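Local coordinates for protein beta-xylanase (PDB 7NWN) that probably binds plant cell-wall carbohydrate, as a family 9 carbohydrate-binding module of a multimodular, heat-stable xylanase-glucuronoyl esterase, at residues A[21-33]-A[60-72]. Numbering follows the deposited sequence.
Sequences KRIYVSYGSPVID and KFKLMWDDNALYV. With CA (calcium ion), chain R; EDO (1,2-ethanediol), chain O; EDO (1,2-ethanediol), chain J.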
ATOM      1  N   LYS A  21      -1.152  -1.885 -15.373  1.00 83.26           N
ATOM      2  CA  LYS A  21      -2.547  -1.355 -15.600  1.00 75.49           C
ATOM      3  C   LYS A  21      -2.897  -0.296 -14.535  1.00 64.01           C
ATOM      4  O   LYS A  21      -1.998   0.396 -14.032  1.00 51.79           O
ATOM      5  CB  LYS A  21      -3.528  -2.522 -15.745  1.00 78.08           C
ATOM      6  CG  LYS A  21      -4.891  -2.149 -16.303  1.00 82.53           C
ATOM      7  CD  LYS A  21      -5.994  -2.837 -15.538  1.00 92.22           C
ATOM      8  CE  LYS A  21      -7.358  -2.228 -15.781  1.00 97.32           C
ATOM      9  NZ  LYS A  21      -8.435  -3.217 -15.531  1.00100.46           N
ATOM     10  N   ARG A  22      -4.207  -0.122 -14.250  1.00 54.48           N
ATOM     11  CA  ARG A  22      -4.671   1.114 -13.633  1.00 57.10           C
ATOM     12  C   ARG A  22      -5.788   0.880 -12.612  1.00 47.66           C
ATOM     13  O   ARG A  22      -6.775   0.225 -12.905  1.00 54.17           O
ATOM     14  CB  ARG A  22      -5.053   2.133 -14.707  1.00 53.76           C
ATOM     15  CG  ARG A  22      -5.600   3.442 -14.159  1.00 52.69           C
ATOM     16  CD  ARG A  22      -6.080   4.377 -15.252  1.00 56.31           C
ATOM     17  NE  ARG A  22      -4.961   5.123 -15.825  1.00 55.93           N
ATOM     18  CZ  ARG A  22      -5.053   5.970 -16.848  1.00 63.08           C
ATOM     19  NH1 ARG A  22      -6.228   6.226 -17.396  1.00 57.86           N
ATOM     20  NH2 ARG A  22      -3.980   6.611 -17.282  1.00 69.36           N
ATOM     21  N   ILE A  23      -5.625   1.431 -11.405  1.00 42.44           N
ATOM     22  CA  ILE A  23      -6.674   1.389 -10.375  1.00 44.56           C
ATOM     23  C   ILE A  23      -7.231   2.818 -10.199  1.00 34.18           C
ATOM     24  O   ILE A  23      -6.458   3.786 -10.079  1.00 42.68           O
ATOM     25  CB  ILE A  23      -6.089   0.833  -9.051  1.00 43.33           C
ATOM     26  CG1 ILE A  23      -5.667  -0.629  -9.204  1.00 46.83           C
ATOM     27  CG2 ILE A  23      -7.044   1.024  -7.868  1.00 41.01           C
ATOM     28  CD1 ILE A  23      -4.723  -1.117  -8.120  1.00 42.55           C
ATOM     29  N   TYR A  24      -8.570   2.939 -10.245  1.00 41.34           N
ATOM     30  CA  TYR A  24      -9.280   4.194  -9.999  1.00 39.29           C
ATOM     31  C   TYR A  24      -9.528   4.243  -8.486  1.00 37.06           C
ATOM     32  O   TYR A  24      -9.994   3.274  -7.931  1.00 39.38           O
ATOM     33  CB  TYR A  24     -10.576   4.242 -10.845  1.00 43.26           C
ATOM     34  CG  TYR A  24     -10.279   4.356 -12.320  1.00 46.97           C
ATOM     35  CD1 TYR A  24     -10.033   5.597 -12.902  1.00 50.47           C
ATOM     36  CD2 TYR A  24     -10.114   3.214 -13.114  1.00 55.90           C
ATOM     37  CE1 TYR A  24      -9.695   5.710 -14.248  1.00 59.32           C
ATOM     38  CE2 TYR A  24      -9.788   3.307 -14.466  1.00 55.25           C
ATOM     39  CZ  TYR A  24      -9.580   4.563 -15.026  1.00 61.08           C
ATOM     40  OH  TYR A  24      -9.236   4.681 -16.335  1.00 67.92           O
ATOM     41  N   VAL A  25      -9.078   5.305  -7.831  1.00 39.93           N
ATOM     42  CA  VAL A  25      -9.162   5.457  -6.384  1.00 37.06           C
ATOM     43  C   VAL A  25     -10.206   6.521  -6.044  1.00 37.93           C
ATOM     44  O   VAL A  25     -10.085   7.696  -6.435  1.00 36.56           O
ATOM     45  CB  VAL A  25      -7.793   5.899  -5.857  1.00 35.89           C
ATOM     46  CG1 VAL A  25      -7.756   5.970  -4.312  1.00 33.66           C
ATOM     47  CG2 VAL A  25      -6.679   5.023  -6.441  1.00 36.50           C
ATOM     48  N   SER A  26     -11.196   6.103  -5.255  1.00 35.83           N
ATOM     49  CA  SER A  26     -12.204   7.018  -4.732  1.00 33.81           C
ATOM     50  C   SER A  26     -11.693   7.877  -3.566  1.00 38.42           C
ATOM     51  O   SER A  26     -10.759   7.516  -2.845  1.00 36.31           O
ATOM     52  CB  SER A  26     -13.372   6.225  -4.290  1.00 34.90           C
ATOM     53  OG  SER A  26     -13.900   5.583  -5.424  1.00 34.18           O
ATOM     54  N   TYR A  27     -12.406   8.996  -3.363  1.00 33.83           N
ATOM     55  CA  TYR A  27     -12.092  10.054  -2.421  1.00 36.76           C
ATOM     56  C   TYR A  27     -12.725   9.684  -1.083  1.00 32.83           C
ATOM     57  O   TYR A  27     -13.892   9.269  -1.030  1.00 32.90           O
ATOM     58  CB  TYR A  27     -12.659  11.394  -2.907  1.00 31.98           C
ATOM     59  CG  TYR A  27     -12.341  12.522  -1.965  1.00 32.67           C
ATOM     60  CD1 TYR A  27     -13.189  12.834  -0.903  1.00 40.55           C
ATOM     61  CD2 TYR A  27     -11.199  13.267  -2.130  1.00 33.21           C
ATOM     62  CE1 TYR A  27     -12.888  13.862  -0.018  1.00 44.70           C
ATOM     63  CE2 TYR A  27     -10.878  14.277  -1.240  1.00 35.70           C
ATOM     64  CZ  TYR A  27     -11.723  14.592  -0.195  1.00 43.34           C
ATOM     65  OH  TYR A  27     -11.361  15.616   0.626  1.00 48.40           O
ATOM     66  N   GLY A  28     -11.939   9.840  -0.014  1.00 33.97           N
ATOM     67  CA  GLY A  28     -12.455   9.498   1.318  1.00 33.74           C
ATOM     68  C   GLY A  28     -11.346   9.571   2.353  1.00 32.18           C
ATOM     69  O   GLY A  28     -10.167   9.565   1.991  1.00 31.07           O
ATOM     70  N   SER A  29     -11.746   9.713   3.623  0.50 31.48           N
ATOM     71  CA  SER A  29     -10.831   9.971   4.721  0.50 30.34           C
ATOM     72  C   SER A  29     -11.086   8.921   5.800  0.50 33.83           C
ATOM     73  O   SER A  29     -11.965   9.091   6.630  0.50 33.90           O
ATOM     74  CB  SER A  29     -11.027  11.363   5.281  0.50 29.29           C
ATOM     75  OG  SER A  29     -10.683  12.361   4.333  0.50 25.41           O
ATOM     76  N   PRO A  30     -10.371   7.776   5.801  1.00 33.49           N
ATOM     77  CA  PRO A  30     -10.508   6.804   6.887  1.00 30.97           C
ATOM     78  C   PRO A  30      -9.711   7.128   8.155  1.00 34.38           C
ATOM     79  O   PRO A  30      -8.760   7.941   8.170  1.00 33.23           O
ATOM     80  CB  PRO A  30      -9.989   5.492   6.309  1.00 35.38           C
ATOM     81  CG  PRO A  30      -9.130   5.889   5.126  1.00 40.63           C
ATOM     82  CD  PRO A  30      -9.527   7.293   4.691  1.00 33.99           C
ATOM     83  N   VAL A  31     -10.133   6.449   9.220  1.00 29.37           N
ATOM     84  CA  VAL A  31      -9.469   6.547  10.516  1.00 28.61           C
ATOM     85  C   VAL A  31      -8.403   5.456  10.590  1.00 29.14           C
ATOM     86  O   VAL A  31      -8.719   4.282  10.368  1.00 27.23           O
ATOM     87  CB  VAL A  31     -10.537   6.414  11.620  1.00 30.16           C
ATOM     88  CG1 VAL A  31      -9.923   6.310  13.028  1.00 28.84           C
ATOM     89  CG2 VAL A  31     -11.530   7.606  11.521  1.00 31.33           C
ATOM     90  N   ILE A  32      -7.175   5.852  10.979  1.00 30.50           N
ATOM     91  CA  ILE A  32      -6.051   4.915  11.015  1.00 28.57           C
ATOM     92  C   ILE A  32      -6.064   4.214  12.380  1.00 30.77           C
ATOM     93  O   ILE A  32      -5.685   4.831  13.396  1.00 26.00           O
ATOM     94  CB  ILE A  32      -4.693   5.637  10.739  1.00 33.32           C
ATOM     95  CG1 ILE A  32      -4.707   6.419   9.402  1.00 30.65           C
ATOM     96  CG2 ILE A  32      -3.536   4.626  10.772  1.00 29.96           C
ATOM     97  CD1 ILE A  32      -5.007   5.525   8.209  1.00 32.74           C
ATOM     98  N   ASP A  33      -6.485   2.935  12.399  1.00 29.43           N
ATOM     99  CA  ASP A  33      -6.616   2.225  13.677  1.00 29.45           C
ATOM    100  C   ASP A  33      -6.565   0.713  13.492  1.00 29.73           C
ATOM    101  O   ASP A  33      -6.695   0.014  14.499  1.00 29.62           O
ATOM    102  CB  ASP A  33      -7.974   2.549  14.341  1.00 29.86           C
ATOM    103  CG  ASP A  33      -9.182   2.310  13.426  1.00 33.80           C
ATOM    104  OD1 ASP A  33      -9.042   1.770  12.285  1.00 31.29           O
ATOM    105  OD2 ASP A  33     -10.264   2.597  13.876  1.00 35.03           O
ATOM    106  N   LYS A  60      -5.159  -8.902  -0.317  0.50 34.69           N
ATOM    107  CA  LYS A  60      -5.967  -7.953  -1.051  0.50 33.50           C
ATOM    108  C   LYS A  60      -5.704  -6.578  -0.456  0.50 31.93           C
ATOM    109  O   LYS A  60      -5.170  -6.457   0.651  0.50 28.76           O
ATOM    110  CB  LYS A  60      -7.433  -8.384  -0.971  0.50 34.72           C
ATOM    111  CG  LYS A  60      -7.910  -8.801   0.423  0.50 44.36           C
ATOM    112  CD  LYS A  60      -9.361  -9.298   0.457  0.50 45.13           C
ATOM    113  CE  LYS A  60      -9.846  -9.928   1.758  0.50 46.09           C
ATOM    114  NZ  LYS A  60     -11.251 -10.412   1.628  0.50 34.82           N
ATOM    115  N   PHE A  61      -6.064  -5.536  -1.200  1.00 32.58           N
ATOM    116  CA  PHE A  61      -5.907  -4.203  -0.638  1.00 33.85           C
ATOM    117  C   PHE A  61      -6.909  -3.278  -1.310  1.00 36.43           C
ATOM    118  O   PHE A  61      -7.340  -3.555  -2.437  1.00 34.60           O
ATOM    119  CB  PHE A  61      -4.458  -3.717  -0.770  1.00 32.62           C
ATOM    120  CG  PHE A  61      -4.059  -3.407  -2.190  1.00 34.89           C
ATOM    121  CD1 PHE A  61      -3.553  -4.403  -3.022  1.00 35.05           C
ATOM    122  CD2 PHE A  61      -4.204  -2.116  -2.698  1.00 34.01           C
ATOM    123  CE1 PHE A  61      -3.212  -4.116  -4.343  1.00 35.79           C
ATOM    124  CE2 PHE A  61      -3.858  -1.819  -4.017  1.00 36.89           C
ATOM    125  CZ  PHE A  61      -3.369  -2.820  -4.847  1.00 36.32           C
ATOM    126  N   LYS A  62      -7.232  -2.191  -0.586  1.00 32.50           N
ATOM    127  CA  LYS A  62      -8.101  -1.127  -1.064  1.00 34.00           C
ATOM    128  C   LYS A  62      -7.322   0.173  -0.955  1.00 32.41           C
ATOM    129  O   LYS A  62      -6.430   0.271  -0.109  1.00 29.79           O
ATOM    130  CB  LYS A  62      -9.349  -1.063  -0.194  1.00 32.43           C
ATOM    131  CG  LYS A  62     -10.277  -2.260  -0.396  1.00 33.37           C
ATOM    132  CD  LYS A  62     -11.544  -2.216   0.452  1.00 36.76           C
ATOM    133  CE  LYS A  62     -12.514  -3.326   0.060  1.00 33.96           C
ATOM    134  NZ  LYS A  62     -13.782  -3.181   0.769  1.00 37.91           N
ATOM    135  N   LEU A  63      -7.718   1.151  -1.768  1.00 28.08           N
ATOM    136  CA  LEU A  63      -7.048   2.431  -1.824  1.00 32.17           C
ATOM    137  C   LEU A  63      -8.116   3.486  -1.663  1.00 33.99           C
ATOM    138  O   LEU A  63      -9.256   3.260  -2.086  1.00 31.62           O
ATOM    139  CB  LEU A  63      -6.365   2.603  -3.201  1.00 34.81           C
ATOM    140  CG  LEU A  63      -5.136   1.729  -3.468  1.00 37.31           C
ATOM    141  CD1 LEU A  63      -4.472   2.087  -4.821  1.00 35.10           C
ATOM    142  CD2 LEU A  63      -4.124   1.853  -2.335  1.00 31.93           C
ATOM    143  N   MET A  64      -7.708   4.643  -1.126  1.00 34.07           N
ATOM    144  CA  MET A  64      -8.613   5.780  -0.988  1.00 36.59           C
ATOM    145  C   MET A  64      -7.714   7.009  -0.946  1.00 36.30           C
ATOM    146  O   MET A  64      -6.547   6.886  -0.573  1.00 32.83           O
ATOM    147  CB  MET A  64      -9.432   5.633   0.303  1.00 37.69           C
ATOM    148  CG  MET A  64     -10.690   6.503   0.379  1.00 44.21           C
ATOM    149  SD  MET A  64     -11.803   6.019   1.740  1.00 42.94           S
ATOM    150  CE  MET A  64     -12.281   4.388   1.239  1.00 39.83           C
ATOM    151  N   TRP A  65      -8.213   8.179  -1.370  1.00 33.86           N
ATOM    152  CA  TRP A  65      -7.417   9.393  -1.253  1.00 32.02           C
ATOM    153  C   TRP A  65      -8.239  10.534  -0.669  1.00 30.86           C
ATOM    154  O   TRP A  65      -9.450  10.579  -0.844  1.00 34.03           O
ATOM    155  CB  TRP A  65      -6.877   9.825  -2.625  1.00 36.12           C
ATOM    156  CG  TRP A  65      -7.922  10.353  -3.571  1.00 33.00           C
ATOM    157  CD1 TRP A  65      -8.828   9.628  -4.296  1.00 33.59           C
ATOM    158  CD2 TRP A  65      -8.136  11.732  -3.919  1.00 33.71           C
ATOM    159  NE1 TRP A  65      -9.593  10.455  -5.085  1.00 35.03           N
ATOM    160  CE2 TRP A  65      -9.172  11.754  -4.891  1.00 37.77           C
ATOM    161  CE3 TRP A  65      -7.551  12.943  -3.517  1.00 39.08           C
ATOM    162  CZ2 TRP A  65      -9.644  12.956  -5.435  1.00 35.12           C
ATOM    163  CZ3 TRP A  65      -7.974  14.128  -4.107  1.00 38.45           C
ATOM    164  CH2 TRP A  65      -9.043  14.125  -5.010  1.00 32.72           C
ATOM    165  N   ASP A  66      -7.539  11.453  -0.017  1.00 31.59           N
ATOM    166  CA  ASP A  66      -8.149  12.710   0.359  1.00 36.77           C
ATOM    167  C   ASP A  66      -7.202  13.842  -0.039  1.00 38.40           C
ATOM    168  O   ASP A  66      -6.121  13.591  -0.558  1.00 37.32           O
ATOM    169  CB  ASP A  66      -8.618  12.729   1.823  1.00 33.00           C
ATOM    170  CG  ASP A  66      -7.532  12.763   2.886  1.00 34.23           C
ATOM    171  OD1 ASP A  66      -6.413  13.245   2.613  1.00 34.01           O
ATOM    172  OD2 ASP A  66      -7.852  12.400   4.033  1.00 35.21           O
ATOM    173  N   ASP A  67      -7.557  15.071   0.342  1.00 36.65           N
ATOM    174  CA  ASP A  67      -6.793  16.237  -0.068  1.00 41.38           C
ATOM    175  C   ASP A  67      -5.344  16.145   0.380  1.00 38.21           C
ATOM    176  O   ASP A  67      -4.541  16.823  -0.237  1.00 42.97           O
ATOM    177  CB  ASP A  67      -7.380  17.557   0.470  1.00 38.43           C
ATOM    178  CG  ASP A  67      -8.724  17.877  -0.169  1.00 49.67           C
ATOM    179  OD1 ASP A  67      -9.085  17.245  -1.204  1.00 49.78           O
ATOM    180  OD2 ASP A  67      -9.435  18.679   0.407  1.00 52.03           O
ATOM    181  N   ASN A  68      -5.037  15.392   1.467  1.00 34.99           N
ATOM    182  CA  ASN A  68      -3.716  15.440   2.064  1.00 33.13           C
ATOM    183  C   ASN A  68      -2.908  14.133   1.912  1.00 34.80           C
ATOM    184  O   ASN A  68      -1.738  14.107   2.302  1.00 34.98           O
ATOM    185  CB  ASN A  68      -3.796  15.779   3.557  1.00 32.88           C
ATOM    186  CG  ASN A  68      -4.566  17.063   3.796  1.00 40.20           C
ATOM    187  OD1 ASN A  68      -4.175  18.096   3.264  1.00 41.44           O
ATOM    188  ND2 ASN A  68      -5.635  17.004   4.586  1.00 37.82           N
ATOM    189  N   ALA A  69      -3.537  13.045   1.456  1.00 33.40           N
ATOM    190  CA  ALA A  69      -2.995  11.711   1.725  1.00 32.70           C
ATOM    191  C   ALA A  69      -3.558  10.668   0.786  1.00 32.03           C
ATOM    192  O   ALA A  69      -4.683  10.783   0.279  1.00 34.49           O
ATOM    193  CB  ALA A  69      -3.256  11.277   3.153  1.00 29.35           C
ATOM    194  N   LEU A  70      -2.751   9.609   0.649  1.00 32.06           N
ATOM    195  CA  LEU A  70      -3.203   8.343   0.110  1.00 30.91           C
ATOM    196  C   LEU A  70      -3.329   7.334   1.259  1.00 32.63           C
ATOM    197  O   LEU A  70      -2.455   7.293   2.118  1.00 33.09           O
ATOM    198  CB  LEU A  70      -2.206   7.833  -0.943  1.00 31.28           C
ATOM    199  CG  LEU A  70      -2.584   6.517  -1.641  1.00 35.35           C
ATOM    200  CD1 LEU A  70      -3.788   6.652  -2.573  1.00 34.61           C
ATOM    201  CD2 LEU A  70      -1.417   5.947  -2.407  1.00 34.35           C
ATOM    202  N   TYR A  71      -4.325   6.433   1.143  1.00 32.77           N
ATOM    203  CA  TYR A  71      -4.685   5.466   2.180  1.00 31.06           C
ATOM    204  C   TYR A  71      -4.647   4.069   1.582  1.00 30.59           C
ATOM    205  O   TYR A  71      -5.143   3.858   0.465  1.00 31.01           O
ATOM    206  CB  TYR A  71      -6.097   5.731   2.732  1.00 30.69           C
ATOM    207  CG  TYR A  71      -6.161   7.058   3.462  1.00 33.13           C
ATOM    208  CD1 TYR A  71      -5.777   7.164   4.793  1.00 32.04           C
ATOM    209  CD2 TYR A  71      -6.554   8.211   2.794  1.00 31.62           C
ATOM    210  CE1 TYR A  71      -5.791   8.383   5.455  1.00 31.27           C
ATOM    211  CE2 TYR A  71      -6.562   9.447   3.430  1.00 31.31           C
ATOM    212  CZ  TYR A  71      -6.238   9.516   4.777  1.00 32.22           C
ATOM    213  OH  TYR A  71      -6.231  10.728   5.387  1.00 34.83           O
ATOM    214  N   VAL A  72      -4.075   3.127   2.352  1.00 27.36           N
ATOM    215  CA  VAL A  72      -4.046   1.730   1.933  1.00 30.33           C
ATOM    216  C   VAL A  72      -4.641   0.881   3.056  1.00 31.56           C
ATOM    217  O   VAL A  72      -4.213   1.032   4.187  1.00 30.94           O
ATOM    218  CB  VAL A  72      -2.611   1.248   1.614  1.00 34.16           C
ATOM    219  CG1 VAL A  72      -2.620  -0.175   1.031  1.00 33.47           C
ATOM    220  CG2 VAL A  72      -1.880   2.221   0.658  1.00 32.71           C
TER
HETATM  221 CA    CA R 317      -9.741   2.267  10.119  1.00 29.05          CA
HETATM  222  C1  EDO O 314     -14.426  10.281   7.840  1.00 87.62           C
HETATM  223  O1  EDO O 314     -13.888   9.002   8.181  1.00 58.84           O
HETATM  224  C2  EDO O 314     -15.119  10.370   6.522  1.00 72.12           C
HETATM  225  O2  EDO O 314     -16.414   9.775   6.506  1.00 73.78           O
HETATM  226  C1  EDO J 309      -1.625  19.382   1.476  1.00 91.08           C
HETATM  227  O1  EDO J 309      -2.417  19.138   0.323  1.00 83.67           O
HETATM  228  C2  EDO J 309      -0.227  18.922   1.322  1.00 83.75           C
HETATM  229  O2  EDO J 309       0.608  19.881   0.688  1.00 81.10           O
HETATM  230  O   HOH W   1     -11.020   3.521  -4.144  1.00 36.81           O
HETATM  231  O   HOH W   2     -11.673   2.637  11.579  1.00 27.35           O
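Y27 and W65 meet twice, through backbone and rings. W65 N donates to S26 O (3.0 Å) and G28 N to W65 O (2.7 Å), which makes a single bridge with Y27 facing W65. A water carries the link one step further, accepting from S26 N and donating to L63 O.

With chi1 of Y27 at -179°, CG lies anti to the backbone N and the ring stands edge-on against W65; the planes are 88° apart and CD2 sits over the indole, a T-shaped pair whose centroids, that of W65 taken for its six-membered ring, are 4.9 Å apart. The indole NE1 is satisfied by K203 O. Further on, P30 sets CD over the centre of the Y71 ring, 3.5 Å from the centroid and only 9° off the normal, a CH-pi contact in which CG also touches the ring, while I32 CD1 comes to the edge of the same ring.

Polar side chains converge on D66 OD2. In one of two conformers, S29 OG donates to D66 OD2 (2.8 Å) from the anti side; Y71 OH also donates to OD2, from above the carboxylate plane. OD1 meanwhile accepts from N68 N in an Asx turn. The Y27 hydroxyl makes a weak bond to D67 OD1, which is in a salt bridge with R205 NE.

Apolar packing backs strand 22-25: V25 CG1 presses on M64 CA (3.4 Å) and on L63 CB, I23 CD1 touches F61 CZ, and I23 CG2 touches L63 CD1.

Strand 22-25 pairs in parallel with 198-202, whereas 60-66 and 69-72 form a beta hairpin at the edge of the four-stranded antiparallel sheet. After strand 22-25 the chain leaves the mixed sheet and runs as a loop past the end of this hairpin, bridging the two sheets of the beta-sandwich at that edge, before V31 O and D33 OD1 enter a calcium site shared with E35, D37, E147 and a water.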